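Local coordinates for protein 11S globulin subunit beta (Cucurbita maxima, PDB 2E9Q) that serves as a seed storage protein, a hexameric 11S globulin laid down as a nutrient reservoir, at residues G369-R372 and E373-L377; M378-Q381 and N382-V385; S415-R418 and M419-L422; Y429-S432 and R433-Q437. All coordinates share one frame; numbering follows the deposited sequence.

Contact 1: G369-R372 and E373-L377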
ATOM      1  N   GLY A 369     -26.713  -2.922  20.714  1.00 53.93           N
ATOM      2  CA  GLY A 369     -27.215  -1.850  21.545  1.00 52.77           C
ATOM      3  C   GLY A 369     -27.700  -0.658  20.753  1.00 54.32           C
ATOM      4  O   GLY A 369     -28.035  -0.768  19.577  1.00 56.26           O
ATOM      5  N   GLU A 370     -27.721   0.493  21.409  1.00 55.75           N
ATOM      6  CA  GLU A 370     -28.182   1.722  20.797  1.00 60.20           C
ATOM      7  C   GLU A 370     -27.060   2.640  20.352  1.00 58.60           C
ATOM      8  O   GLU A 370     -25.961   2.609  20.893  1.00 57.12           O
ATOM      9  CB  GLU A 370     -29.049   2.503  21.785  1.00 63.41           C
ATOM     10  CG  GLU A 370     -30.375   1.864  22.129  1.00 85.47           C
ATOM     11  CD  GLU A 370     -31.306   1.799  20.938  1.00 95.71           C
ATOM     12  OE1 GLU A 370     -31.457   0.696  20.366  1.00 99.63           O
ATOM     13  OE2 GLU A 370     -31.878   2.855  20.567  1.00 99.06           O
ATOM     14  N   VAL A 371     -27.373   3.459  19.355  1.00 55.95           N
ATOM     15  CA  VAL A 371     -26.470   4.468  18.840  1.00 46.52           C
ATOM     16  C   VAL A 371     -27.362   5.699  18.843  1.00 50.51           C
ATOM     17  O   VAL A 371     -28.453   5.678  18.271  1.00 48.11           O
ATOM     18  CB  VAL A 371     -26.012   4.185  17.396  1.00 40.53           C
ATOM     19  CG1 VAL A 371     -25.070   5.276  16.950  1.00 39.19           C
ATOM     20  CG2 VAL A 371     -25.311   2.849  17.315  1.00 43.04           C
ATOM     21  N   ARG A 372     -26.915   6.761  19.498  1.00 51.34           N
ATOM     22  CA  ARG A 372     -27.716   7.966  19.574  1.00 55.61           C
ATOM     23  C   ARG A 372     -27.014   9.143  18.915  1.00 61.11           C
ATOM     24  O   ARG A 372     -25.789   9.137  18.746  1.00 57.40           O
ATOM     25  CB  ARG A 372     -28.014   8.306  21.036  1.00 54.44           C
ATOM     26  CG  ARG A 372     -28.434   7.115  21.871  1.00 70.01           C
ATOM     27  CD  ARG A 372     -28.886   7.535  23.261  1.00 72.85           C
ATOM     28  NE  ARG A 372     -29.084   6.385  24.139  1.00 81.06           N
ATOM     29  CZ  ARG A 372     -29.839   5.326  23.845  1.00 89.55           C
ATOM     30  NH1 ARG A 372     -30.483   5.249  22.683  1.00 83.94           N
ATOM     31  NH2 ARG A 372     -29.947   4.334  24.721  1.00 91.04           N
ATOM     32  N   GLU A 373     -27.806  10.149  18.549  1.00 59.42           N
ATOM     33  CA  GLU A 373     -27.295  11.359  17.919  1.00 51.11           C
ATOM     34  C   GLU A 373     -26.015  11.766  18.611  1.00 46.29           C
ATOM     35  O   GLU A 373     -25.953  11.775  19.835  1.00 45.75           O
ATOM     36  CB  GLU A 373     -28.320  12.498  18.034  1.00 53.69           C
ATOM     37  CG  GLU A 373     -27.870  13.832  17.419  1.00 62.39           C
ATOM     38  CD  GLU A 373     -26.948  14.648  18.328  1.00 68.65           C
ATOM     39  OE1 GLU A 373     -26.109  15.408  17.796  1.00 72.61           O
ATOM     40  OE2 GLU A 373     -27.067  14.548  19.571  1.00 73.31           O
ATOM     41  N   GLY A 374     -24.996  12.093  17.825  1.00 44.01           N
ATOM     42  CA  GLY A 374     -23.735  12.520  18.399  1.00 41.33           C
ATOM     43  C   GLY A 374     -22.743  11.404  18.630  1.00 38.93           C
ATOM     44  O   GLY A 374     -21.586  11.667  18.957  1.00 41.02           O
ATOM     45  N   GLN A 375     -23.179  10.161  18.452  1.00 36.29           N
ATOM     46  CA  GLN A 375     -22.289   9.031  18.668  1.00 42.47           C
ATOM     47  C   GLN A 375     -21.727   8.428  17.386  1.00 47.93           C
ATOM     48  O   GLN A 375     -22.297   8.589  16.307  1.00 42.22           O
ATOM     49  CB  GLN A 375     -23.006   7.932  19.456  1.00 45.13           C
ATOM     50  CG  GLN A 375     -23.499   8.352  20.837  1.00 44.57           C
ATOM     51  CD  GLN A 375     -24.064   7.174  21.616  1.00 48.15           C
ATOM     52  OE1 GLN A 375     -24.869   6.395  21.096  1.00 45.74           O
ATOM     53  NE2 GLN A 375     -23.639   7.036  22.866  1.00 50.17           N
ATOM     54  N   VAL A 376     -20.617   7.703  17.540  1.00 49.28           N
ATOM     55  CA  VAL A 376     -19.927   7.042  16.437  1.00 41.91           C
ATOM     56  C   VAL A 376     -19.766   5.530  16.633  1.00 40.53           C
ATOM     57  O   VAL A 376     -19.296   5.078  17.673  1.00 41.65           O
ATOM     58  CB  VAL A 376     -18.513   7.634  16.252  1.00 48.52           C
ATOM     59  CG1 VAL A 376     -17.770   6.882  15.132  1.00 41.44           C
ATOM     60  CG2 VAL A 376     -18.612   9.134  15.953  1.00 44.86           C
ATOM     61  N   LEU A 377     -20.165   4.756  15.630  1.00 42.20           N
ATOM     62  CA  LEU A 377     -20.010   3.310  15.658  1.00 37.22           C
ATOM     63  C   LEU A 377     -19.174   2.943  14.432  1.00 39.35           C
ATOM     64  O   LEU A 377     -19.560   3.232  13.304  1.00 46.16           O
ATOM     65  CB  LEU A 377     -21.358   2.587  15.599  1.00 31.76           C
ATOM     66  CG  LEU A 377     -21.221   1.052  15.524  1.00 41.28           C
ATOM     67  CD1 LEU A 377     -20.592   0.501  16.806  1.00 41.36           C
ATOM     68  CD2 LEU A 377     -22.579   0.425  15.302  1.00 34.96           C
TER
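A type II beta turn from Arg372 to Gln375 leads the chain out of strand 365-372 and toward strand 376-379, and two hydrogen bonds between its first and last residues close it. Gln375 N donates to Arg372 O at 2.8 Å, in the carbonyl plane. The return bond comes from the side chain: Gln375 OE1 accepts from Arg372 N at 2.6 Å, with the donor nitrogen tilted 29° from the plane of the Gln375 side-chain carbonyl. Gln375 CG lies anti to its own carbonyl carbon (chi1 -60°), and the extended chain beyond it carries the amide back alongside Arg372. The side chains of Arg372 and Gln375 point the same way there, with guanidinium and amide planes nearly parallel. The third turn position needs positive phi (92° at Gly374), where a CB would jam against the preceding carbonyl oxygen, so glycine fits. In the cupin barrel of the C-terminal half, the turn joins strands of two different sheets, and apolar side chains meet: Val371 CG2 lies 4.2 Å from Leu377 CD2. Replacing Gln375 by an alanine would probably leave Arg372 N without its side-chain acceptor and Asp36, which binds Gln375 NE2, without that donor. Arg372 NH1 makes a weak salt bridge to Glu370 OE2 at 3.5 Å, an oxygen that also receives a hydrogen bond from Asn353.

Contact 2: M378-Q381 and N382-V385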
ATOM      1  N   MET A 378     -18.020   2.325  14.671  1.00 40.32           N
ATOM      2  CA  MET A 378     -17.093   1.916  13.620  1.00 34.60           C
ATOM      3  C   MET A 378     -17.456   0.493  13.255  1.00 42.62           C
ATOM      4  O   MET A 378     -17.346  -0.399  14.093  1.00 50.03           O
ATOM      5  CB  MET A 378     -15.663   1.965  14.177  1.00 46.37           C
ATOM      6  CG  MET A 378     -14.531   2.259  13.192  1.00 58.96           C
ATOM      7  SD  MET A 378     -14.178   0.999  11.945  1.00 58.61           S
ATOM      8  CE  MET A 378     -13.116  -0.092  12.857  1.00 52.78           C
ATOM      9  N   ILE A 379     -17.924   0.278  12.026  1.00 43.53           N
ATOM     10  CA  ILE A 379     -18.277  -1.059  11.560  1.00 31.95           C
ATOM     11  C   ILE A 379     -17.144  -1.582  10.678  1.00 44.61           C
ATOM     12  O   ILE A 379     -16.924  -1.081   9.570  1.00 40.77           O
ATOM     13  CB  ILE A 379     -19.552  -1.052  10.713  1.00 44.88           C
ATOM     14  CG1 ILE A 379     -20.679  -0.315  11.444  1.00 48.36           C
ATOM     15  CG2 ILE A 379     -19.933  -2.481  10.351  1.00 33.83           C
ATOM     16  CD1 ILE A 379     -21.323  -1.104  12.542  1.00 57.77           C
ATOM     17  N   PRO A 380     -16.412  -2.605  11.151  1.00 46.05           N
ATOM     18  CA  PRO A 380     -15.304  -3.167  10.370  1.00 39.17           C
ATOM     19  C   PRO A 380     -15.714  -3.827   9.046  1.00 43.34           C
ATOM     20  O   PRO A 380     -16.817  -4.365   8.902  1.00 37.85           O
ATOM     21  CB  PRO A 380     -14.675  -4.185  11.327  1.00 34.82           C
ATOM     22  CG  PRO A 380     -15.033  -3.659  12.688  1.00 40.34           C
ATOM     23  CD  PRO A 380     -16.453  -3.197  12.503  1.00 44.63           C
ATOM     24  N   GLN A 381     -14.791  -3.773   8.093  1.00 39.59           N
ATOM     25  CA  GLN A 381     -14.956  -4.375   6.790  1.00 39.47           C
ATOM     26  C   GLN A 381     -15.403  -5.833   6.964  1.00 43.81           C
ATOM     27  O   GLN A 381     -14.846  -6.575   7.792  1.00 32.80           O
ATOM     28  CB  GLN A 381     -13.612  -4.328   6.047  1.00 42.72           C
ATOM     29  CG  GLN A 381     -13.610  -4.998   4.672  1.00 47.77           C
ATOM     30  CD  GLN A 381     -12.200  -5.236   4.132  1.00 52.89           C
ATOM     31  OE1 GLN A 381     -12.033  -5.704   3.009  1.00 46.21           O
ATOM     32  NE2 GLN A 381     -11.186  -4.921   4.939  1.00 48.98           N
ATOM     33  N   ASN A 382     -16.421  -6.213   6.193  1.00 36.91           N
ATOM     34  CA  ASN A 382     -16.991  -7.564   6.176  1.00 42.77           C
ATOM     35  C   ASN A 382     -17.874  -7.976   7.348  1.00 37.91           C
ATOM     36  O   ASN A 382     -18.504  -9.032   7.297  1.00 43.27           O
ATOM     37  CB  ASN A 382     -15.895  -8.625   6.017  1.00 46.91           C
ATOM     38  CG  ASN A 382     -15.076  -8.432   4.769  1.00 55.10           C
ATOM     39  OD1 ASN A 382     -15.614  -8.306   3.666  1.00 54.15           O
ATOM     40  ND2 ASN A 382     -13.758  -8.412   4.931  1.00 63.47           N
ATOM     41  N   PHE A 383     -17.920  -7.173   8.401  1.00 36.72           N
ATOM     42  CA  PHE A 383     -18.758  -7.520   9.543  1.00 37.98           C
ATOM     43  C   PHE A 383     -20.218  -7.260   9.158  1.00 44.78           C
ATOM     44  O   PHE A 383     -20.548  -6.218   8.585  1.00 39.58           O
ATOM     45  CB  PHE A 383     -18.350  -6.710  10.787  1.00 35.37           C
ATOM     46  CG  PHE A 383     -17.109  -7.245  11.500  1.00 40.26           C
ATOM     47  CD1 PHE A 383     -16.970  -7.093  12.890  1.00 39.44           C
ATOM     48  CD2 PHE A 383     -16.100  -7.909  10.799  1.00 36.55           C
ATOM     49  CE1 PHE A 383     -15.854  -7.591  13.566  1.00 43.07           C
ATOM     50  CE2 PHE A 383     -14.963  -8.422  11.471  1.00 40.28           C
ATOM     51  CZ  PHE A 383     -14.844  -8.261  12.857  1.00 36.85           C
ATOM     52  N   VAL A 384     -21.080  -8.226   9.451  1.00 42.85           N
ATOM     53  CA  VAL A 384     -22.492  -8.129   9.109  1.00 40.84           C
ATOM     54  C   VAL A 384     -23.238  -7.204  10.052  1.00 45.27           C
ATOM     55  O   VAL A 384     -22.997  -7.204  11.263  1.00 40.50           O
ATOM     56  CB  VAL A 384     -23.132  -9.522   9.098  1.00 44.75           C
ATOM     57  CG1 VAL A 384     -24.559  -9.435   8.613  1.00 33.94           C
ATOM     58  CG2 VAL A 384     -22.314 -10.446   8.187  1.00 37.07           C
ATOM     59  N   VAL A 385     -24.151  -6.415   9.500  1.00 37.01           N
ATOM     60  CA  VAL A 385     -24.864  -5.463  10.323  1.00 42.46           C
ATOM     61  C   VAL A 385     -26.341  -5.273  10.024  1.00 42.22           C
ATOM     62  O   VAL A 385     -26.801  -5.454   8.892  1.00 51.15           O
ATOM     63  CB  VAL A 385     -24.157  -4.079  10.268  1.00 43.27           C
ATOM     64  CG1 VAL A 385     -23.939  -3.659   8.824  1.00 49.10           C
ATOM     65  CG2 VAL A 385     -24.981  -3.025  10.988  1.00 45.23           C
TER
HETATM   66  O   HOH W   1     -19.176  -4.438   6.875  1.00 39.73           O
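Pro380 turns its CB-CG-CD side to one face of the Phe383 ring, the two side chains crossing obliquely. Pro380 CB stands over the ring centre, 3.9 Å from the Phe383 centroid and 10° off the normal, a CH-pi contact; Pro380 CG and CD lie near Phe383 CD1. Phe383 CG sits anti to its carbonyl carbon and beside its backbone N (chi1 -79°), which turns the ring back over the proline. A type II beta turn from Pro380 to Phe383 brings the two together, closed by Phe383 N donating to Pro380 O at 3.1 Å from well above the carbonyl plane. Asn382 takes the turn's positive-phi place, which asparagine tolerates better than most residues with a side chain. Its side chain runs beside that of Gln381, the two pointing the same way, against Asn82 and Ala167 of a second subunit. Where the flanking strands move apart from the turn, Ile379 CD1 and Val385 CG2 approach to 4.4 Å. A serine in place of Phe383 would probably strip Pro380 of its aromatic cover and open a gap beside Val358 and Leu29, which also pack on the ring. A water lies 3.1 Å from Pro380 O and 2.8 Å from Phe383 O and can donate to either carbonyl. Burying Asn382 ND2 without a partner probably carries a cost, which the backbone bond and proline-ring contact may help offset.

Contact 3: S415-R418 and M419-L422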
ATOM      1  N   SER A 415     -29.773  -9.809  -3.662  1.00 58.74           N
ATOM      2  CA  SER A 415     -29.016 -10.250  -2.507  1.00 53.48           C
ATOM      3  C   SER A 415     -28.297 -11.574  -2.702  1.00 55.62           C
ATOM      4  O   SER A 415     -28.457 -12.250  -3.716  1.00 51.55           O
ATOM      5  CB  SER A 415     -29.944 -10.347  -1.293  1.00 53.63           C
ATOM      6  OG  SER A 415     -30.965 -11.299  -1.525  1.00 50.74           O
ATOM      7  N   GLN A 416     -27.493 -11.929  -1.707  1.00 51.32           N
ATOM      8  CA  GLN A 416     -26.741 -13.167  -1.739  1.00 53.87           C
ATOM      9  C   GLN A 416     -27.713 -14.336  -1.716  1.00 43.55           C
ATOM     10  O   GLN A 416     -27.529 -15.326  -2.415  1.00 52.21           O
ATOM     11  CB  GLN A 416     -25.807 -13.237  -0.523  1.00 60.99           C
ATOM     12  CG  GLN A 416     -24.340 -13.481  -0.869  1.00 68.39           C
ATOM     13  CD  GLN A 416     -23.702 -12.329  -1.635  1.00 73.06           C
ATOM     14  OE1 GLN A 416     -22.573 -12.444  -2.113  1.00 87.02           O
ATOM     15  NE2 GLN A 416     -24.416 -11.213  -1.751  1.00 75.04           N
ATOM     16  N   MET A 417     -28.759 -14.208  -0.916  1.00 45.62           N
ATOM     17  CA  MET A 417     -29.750 -15.264  -0.792  1.00 51.60           C
ATOM     18  C   MET A 417     -30.430 -15.499  -2.150  1.00 58.99           C
ATOM     19  O   MET A 417     -30.647 -16.641  -2.561  1.00 54.62           O
ATOM     20  CB  MET A 417     -30.783 -14.901   0.278  0.50 58.40           C
ATOM     21  CG  MET A 417     -31.024 -15.999   1.318  0.50 60.98           C
ATOM     22  SD  MET A 417     -29.677 -16.258   2.512  0.50 73.23           S
ATOM     23  CE  MET A 417     -28.744 -17.565   1.726  0.50 72.54           C
ATOM     24  N   ARG A 418     -30.749 -14.411  -2.850  1.00 53.81           N
ATOM     25  CA  ARG A 418     -31.399 -14.486  -4.155  1.00 48.06           C
ATOM     26  C   ARG A 418     -30.522 -15.171  -5.194  1.00 50.21           C
ATOM     27  O   ARG A 418     -31.015 -15.911  -6.041  1.00 53.02           O
ATOM     28  CB  ARG A 418     -31.747 -13.078  -4.646  1.00 59.16           C
ATOM     29  CG  ARG A 418     -32.770 -12.347  -3.791  1.00 60.46           C
ATOM     30  CD  ARG A 418     -34.148 -12.408  -4.418  1.00 74.16           C
ATOM     31  NE  ARG A 418     -35.142 -11.672  -3.645  1.00 81.95           N
ATOM     32  CZ  ARG A 418     -36.375 -11.411  -4.071  1.00 84.58           C
ATOM     33  NH1 ARG A 418     -36.768 -11.824  -5.267  1.00 80.68           N
ATOM     34  NH2 ARG A 418     -37.212 -10.731  -3.304  1.00 91.21           N
ATOM     35  N   MET A 419     -29.219 -14.929  -5.124  1.00 44.52           N
ATOM     36  CA  MET A 419     -28.281 -15.524  -6.070  1.00 48.30           C
ATOM     37  C   MET A 419     -28.145 -17.040  -5.939  1.00 43.56           C
ATOM     38  O   MET A 419     -27.804 -17.729  -6.897  1.00 46.65           O
ATOM     39  CB  MET A 419     -26.892 -14.905  -5.887  1.00 56.53           C
ATOM     40  CG  MET A 419     -26.763 -13.469  -6.357  1.00 77.63           C
ATOM     41  SD  MET A 419     -26.498 -13.362  -8.150  1.00 89.71           S
ATOM     42  CE  MET A 419     -24.695 -13.443  -8.220  1.00 96.34           C
ATOM     43  N   LEU A 420     -28.401 -17.560  -4.750  1.00 43.93           N
ATOM     44  CA  LEU A 420     -28.240 -18.987  -4.516  1.00 49.15           C
ATOM     45  C   LEU A 420     -29.402 -19.848  -4.964  1.00 49.20           C
ATOM     46  O   LEU A 420     -30.555 -19.550  -4.675  1.00 54.05           O
ATOM     47  CB  LEU A 420     -27.972 -19.233  -3.028  1.00 57.42           C
ATOM     48  CG  LEU A 420     -26.674 -18.626  -2.473  1.00 45.86           C
ATOM     49  CD1 LEU A 420     -26.770 -18.453  -0.963  1.00 51.07           C
ATOM     50  CD2 LEU A 420     -25.514 -19.505  -2.856  1.00 39.13           C
ATOM     51  N   PRO A 421     -29.105 -20.938  -5.681  1.00 45.57           N
ATOM     52  CA  PRO A 421     -30.125 -21.867  -6.172  1.00 49.34           C
ATOM     53  C   PRO A 421     -30.918 -22.405  -4.990  1.00 56.24           C
ATOM     54  O   PRO A 421     -30.403 -22.450  -3.870  1.00 59.68           O
ATOM     55  CB  PRO A 421     -29.301 -22.963  -6.841  1.00 43.29           C
ATOM     56  CG  PRO A 421     -28.079 -22.233  -7.308  1.00 48.80           C
ATOM     57  CD  PRO A 421     -27.764 -21.337  -6.143  1.00 40.19           C
ATOM     58  N   LEU A 422     -32.163 -22.811  -5.228  1.00 50.10           N
ATOM     59  CA  LEU A 422     -32.981 -23.351  -4.153  1.00 55.10           C
ATOM     60  C   LEU A 422     -32.354 -24.632  -3.617  1.00 45.08           C
ATOM     61  O   LEU A 422     -32.396 -24.891  -2.426  1.00 44.82           O
ATOM     62  CB  LEU A 422     -34.407 -23.638  -4.640  1.00 56.12           C
ATOM     63  CG  LEU A 422     -35.348 -22.444  -4.789  1.00 59.62           C
ATOM     64  CD1 LEU A 422     -36.705 -22.939  -5.261  1.00 68.43           C
ATOM     65  CD2 LEU A 422     -35.494 -21.725  -3.457  1.00 50.05           C
TER
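Leu420 ends the short helix 416-419: its N-H still bonds back into it, and its side chain packs against the last turn. Leu420 N reaches two carbonyls, Met417 O at 3.3 Å and, in a weak bond, Gln416 O; the donor stands far above the Met417 carbonyl plane, as the helix gives way to extended chain. With CG anti to its carbonyl carbon and beside its backbone N (chi1 -63°), the side chain is carried back against the helix, Leu420 CG lying 3.4 Å from Gln416 O. Met417 bends at chi2 and chi3 to cross Leu420 obliquely, but its 3.5 Å approach of CE to Leu420 CD1 is tight and belongs to one of two modelled conformers, so its detail is doubtful. One position earlier, Met419 N donates to Ser415 O at 3.1 Å, and Met419 CG rests 3.4 Å from that same oxygen.

The next shell fixes the two ends. Ser415 is the N-cap: its OG accepts a weak bond from Arg418 N at 3.4 Å and also bonds Gly412 O. Arg418 leads its guanidinium away to Gln443 O. At the other end Lys440 NZ binds both Arg418 O and Leu420 O, while Met417 packs against Leu425 and Met428 of helix 422-429. Leu420 packs on Trp146 of a second subunit, and Gln416 OE1 bonds Ser144 OG there. A serine at the start and a lysine ammonium at the finish thus supply polar partners at the two ends of the helix, and the positive charge probably suits the partly negative C-terminal end.

Contact 4: Y429-S432 and R433-Q437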
ATOM      1  N   TYR A 429     -29.560 -24.790   4.814  1.00 51.21           N
ATOM      2  CA  TYR A 429     -30.352 -24.591   6.018  1.00 52.43           C
ATOM      3  C   TYR A 429     -31.197 -25.774   6.475  1.00 50.43           C
ATOM      4  O   TYR A 429     -32.057 -25.619   7.337  1.00 56.96           O
ATOM      5  CB  TYR A 429     -31.241 -23.367   5.824  1.00 55.40           C
ATOM      6  CG  TYR A 429     -30.434 -22.111   5.624  1.00 61.28           C
ATOM      7  CD1 TYR A 429     -30.543 -21.364   4.449  1.00 64.91           C
ATOM      8  CD2 TYR A 429     -29.526 -21.694   6.589  1.00 52.31           C
ATOM      9  CE1 TYR A 429     -29.760 -20.234   4.241  1.00 56.55           C
ATOM     10  CE2 TYR A 429     -28.741 -20.571   6.397  1.00 63.66           C
ATOM     11  CZ  TYR A 429     -28.859 -19.845   5.220  1.00 59.14           C
ATOM     12  OH  TYR A 429     -28.059 -18.749   5.024  1.00 48.63           O
ATOM     13  N   ARG A 430     -30.952 -26.948   5.903  1.00 57.11           N
ATOM     14  CA  ARG A 430     -31.694 -28.152   6.272  1.00 62.65           C
ATOM     15  C   ARG A 430     -33.196 -27.911   6.209  1.00 64.55           C
ATOM     16  O   ARG A 430     -33.932 -28.318   7.105  1.00 63.74           O
ATOM     17  CB  ARG A 430     -31.316 -28.595   7.689  1.00 66.77           C
ATOM     18  CG  ARG A 430     -29.843 -28.942   7.883  1.00 78.02           C
ATOM     19  CD  ARG A 430     -29.535 -29.162   9.358  1.00 78.06           C
ATOM     20  NE  ARG A 430     -29.848 -27.971  10.143  1.00 80.54           N
ATOM     21  CZ  ARG A 430     -29.905 -27.939  11.472  1.00 87.09           C
ATOM     22  NH1 ARG A 430     -29.674 -29.041  12.175  1.00 82.79           N
ATOM     23  NH2 ARG A 430     -30.191 -26.803  12.097  1.00 84.17           N
ATOM     24  N   ILE A 431     -33.641 -27.236   5.155  1.00 67.00           N
ATOM     25  CA  ILE A 431     -35.059 -26.944   4.966  1.00 59.48           C
ATOM     26  C   ILE A 431     -35.505 -27.439   3.593  1.00 63.92           C
ATOM     27  O   ILE A 431     -34.682 -27.869   2.783  1.00 67.19           O
ATOM     28  CB  ILE A 431     -35.332 -25.442   5.069  1.00 58.16           C
ATOM     29  CG1 ILE A 431     -34.552 -24.696   3.979  1.00 64.43           C
ATOM     30  CG2 ILE A 431     -34.948 -24.949   6.448  1.00 50.78           C
ATOM     31  CD1 ILE A 431     -34.787 -23.192   3.959  1.00 53.59           C
ATOM     32  N   SER A 432     -36.804 -27.385   3.329  1.00 63.00           N
ATOM     33  CA  SER A 432     -37.325 -27.843   2.046  1.00 66.82           C
ATOM     34  C   SER A 432     -37.415 -26.720   1.021  1.00 69.54           C
ATOM     35  O   SER A 432     -37.515 -25.539   1.374  1.00 66.36           O
ATOM     36  CB  SER A 432     -38.710 -28.454   2.229  1.00 66.99           C
ATOM     37  OG  SER A 432     -39.592 -27.491   2.768  1.00 71.77           O
ATOM     38  N   ARG A 433     -37.395 -27.107  -0.251  1.00 74.49           N
ATOM     39  CA  ARG A 433     -37.480 -26.158  -1.355  1.00 75.25           C
ATOM     40  C   ARG A 433     -38.532 -25.090  -1.098  1.00 73.43           C
ATOM     41  O   ARG A 433     -38.287 -23.907  -1.325  1.00 76.61           O
ATOM     42  CB  ARG A 433     -37.823 -26.882  -2.661  0.50 73.77           C
ATOM     43  CG  ARG A 433     -36.719 -27.771  -3.216  0.50 75.01           C
ATOM     44  CD  ARG A 433     -35.445 -26.987  -3.505  0.50 65.96           C
ATOM     45  NE  ARG A 433     -34.529 -27.734  -4.365  0.50 68.63           N
ATOM     46  CZ  ARG A 433     -34.663 -27.846  -5.684  0.50 61.85           C
ATOM     47  NH1 ARG A 433     -35.675 -27.255  -6.304  0.50 58.49           N
ATOM     48  NH2 ARG A 433     -33.786 -28.554  -6.382  0.50 64.73           N
ATOM     49  N   GLU A 434     -39.699 -25.504  -0.613  1.00 71.86           N
ATOM     50  CA  GLU A 434     -40.777 -24.559  -0.337  1.00 73.83           C
ATOM     51  C   GLU A 434     -40.317 -23.487   0.640  1.00 66.53           C
ATOM     52  O   GLU A 434     -40.482 -22.288   0.398  1.00 67.07           O
ATOM     53  CB  GLU A 434     -41.991 -25.278   0.256  1.00 81.49           C
ATOM     54  CG  GLU A 434     -43.273 -24.449   0.191  1.00 93.77           C
ATOM     55  CD  GLU A 434     -44.266 -24.804   1.287  1.00 99.33           C
ATOM     56  OE1 GLU A 434     -45.465 -24.463   1.144  1.00 97.14           O
ATOM     57  OE2 GLU A 434     -43.844 -25.411   2.298  1.00103.49           O
ATOM     58  N   GLU A 435     -39.749 -23.932   1.752  1.00 72.79           N
ATOM     59  CA  GLU A 435     -39.253 -23.024   2.780  1.00 68.20           C
ATOM     60  C   GLU A 435     -38.106 -22.208   2.195  1.00 57.64           C
ATOM     61  O   GLU A 435     -37.978 -21.012   2.453  1.00 58.14           O
ATOM     62  CB  GLU A 435     -38.755 -23.822   3.985  1.00 78.17           C
ATOM     63  CG  GLU A 435     -39.667 -24.971   4.406  1.00 77.17           C
ATOM     64  CD  GLU A 435     -39.098 -25.754   5.577  1.00 83.17           C
ATOM     65  OE1 GLU A 435     -39.051 -25.197   6.697  1.00 80.01           O
ATOM     66  OE2 GLU A 435     -38.686 -26.922   5.374  1.00 76.67           O
ATOM     67  N   ALA A 436     -37.269 -22.867   1.404  1.00 52.00           N
ATOM     68  CA  ALA A 436     -36.143 -22.192   0.778  1.00 62.56           C
ATOM     69  C   ALA A 436     -36.685 -21.090  -0.126  1.00 66.50           C
ATOM     70  O   ALA A 436     -36.072 -20.035  -0.278  1.00 70.12           O
ATOM     71  CB  ALA A 436     -35.320 -23.186  -0.036  1.00 57.45           C
ATOM     72  N   GLN A 437     -37.850 -21.346  -0.715  1.00 70.54           N
ATOM     73  CA  GLN A 437     -38.478 -20.382  -1.603  1.00 71.45           C
ATOM     74  C   GLN A 437     -38.950 -19.197  -0.786  1.00 63.88           C
ATOM     75  O   GLN A 437     -38.728 -18.049  -1.161  1.00 67.36           O
ATOM     76  CB  GLN A 437     -39.668 -21.013  -2.321  1.00 79.82           C
ATOM     77  CG  GLN A 437     -40.061 -20.281  -3.585  1.00 85.54           C
ATOM     78  CD  GLN A 437     -41.266 -20.896  -4.254  1.00 86.07           C
ATOM     79  OE1 GLN A 437     -41.478 -20.724  -5.453  1.00 94.80           O
ATOM     80  NE2 GLN A 437     -42.074 -21.607  -3.480  1.00 92.04           N
TER
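Polar bonds between Ser432 and Glu435 dominate the start of helix 433-441. Glu435 OE2 accepts twice: from Ser432 OG at 2.8 Å, on its anti lone pair, and from Ser432 N, also at 2.8 Å, 45° above the carboxylate plane. Ser432 OG lies between its own backbone N and carbonyl carbon (chi1 60°), a crowded position that keeps hydroxyl and amide close enough to share one oxygen. The Glu435 chain, extended beyond CG, spans back to them, and two donors on one atom should restrain the rotation of its carboxylate. Its negative charge would probably also interact favourably with the partly positive N-terminal end of the helix.

Among backbone bonds, Ala436 N gives a short, straight one to Ser432 O at 2.7 Å, the first full turn of the helix.

Apolar contact comes from Ile431, whose CD1 extends over the first turn to lie 4.0 Å from Ala436 CB and 3.6 Å from Ala436 N. Ile431 CB borders the carboxylate, 3.7 Å from Glu435 OE2. The small methyl of Ala436 leaves room both for this branch and for Leu422 and Ser426 of helix 422-429.

Ile431 also packs on Lys231 of a second subunit. Serine at the N-cap with glutamate three residues on is the sequence of a capping box, here with the glutamate-to-backbone half formed, and Ile431 with Ala436 adds the hydrophobic staple that brackets such a helix start.

Contacts 1 and 2 are successive type II turns at opposite ends of strand 376-379, their centres 15 Å apart, so one strand of the C-terminal cupin barrel carries both. Contacts 3 and 4 belong to the helical region that follows the barrel; their centres lie 12 Å apart and they touch, Met417 CE meeting Tyr429 OH at 3.6 Å and Leu422 CD2 packing on the backbone at Ala436 and Gln437. Contact 2 comes within about 10 Å of contact 3, nearest atoms, and contacts 2, 3 and 4 all meet a second subunit. Of the magnesium-binding residues, Lys387 has its side chain about 4 Å from that of Val385, while Arg447 lies about 10 Å from Ser415, side chain to side chain.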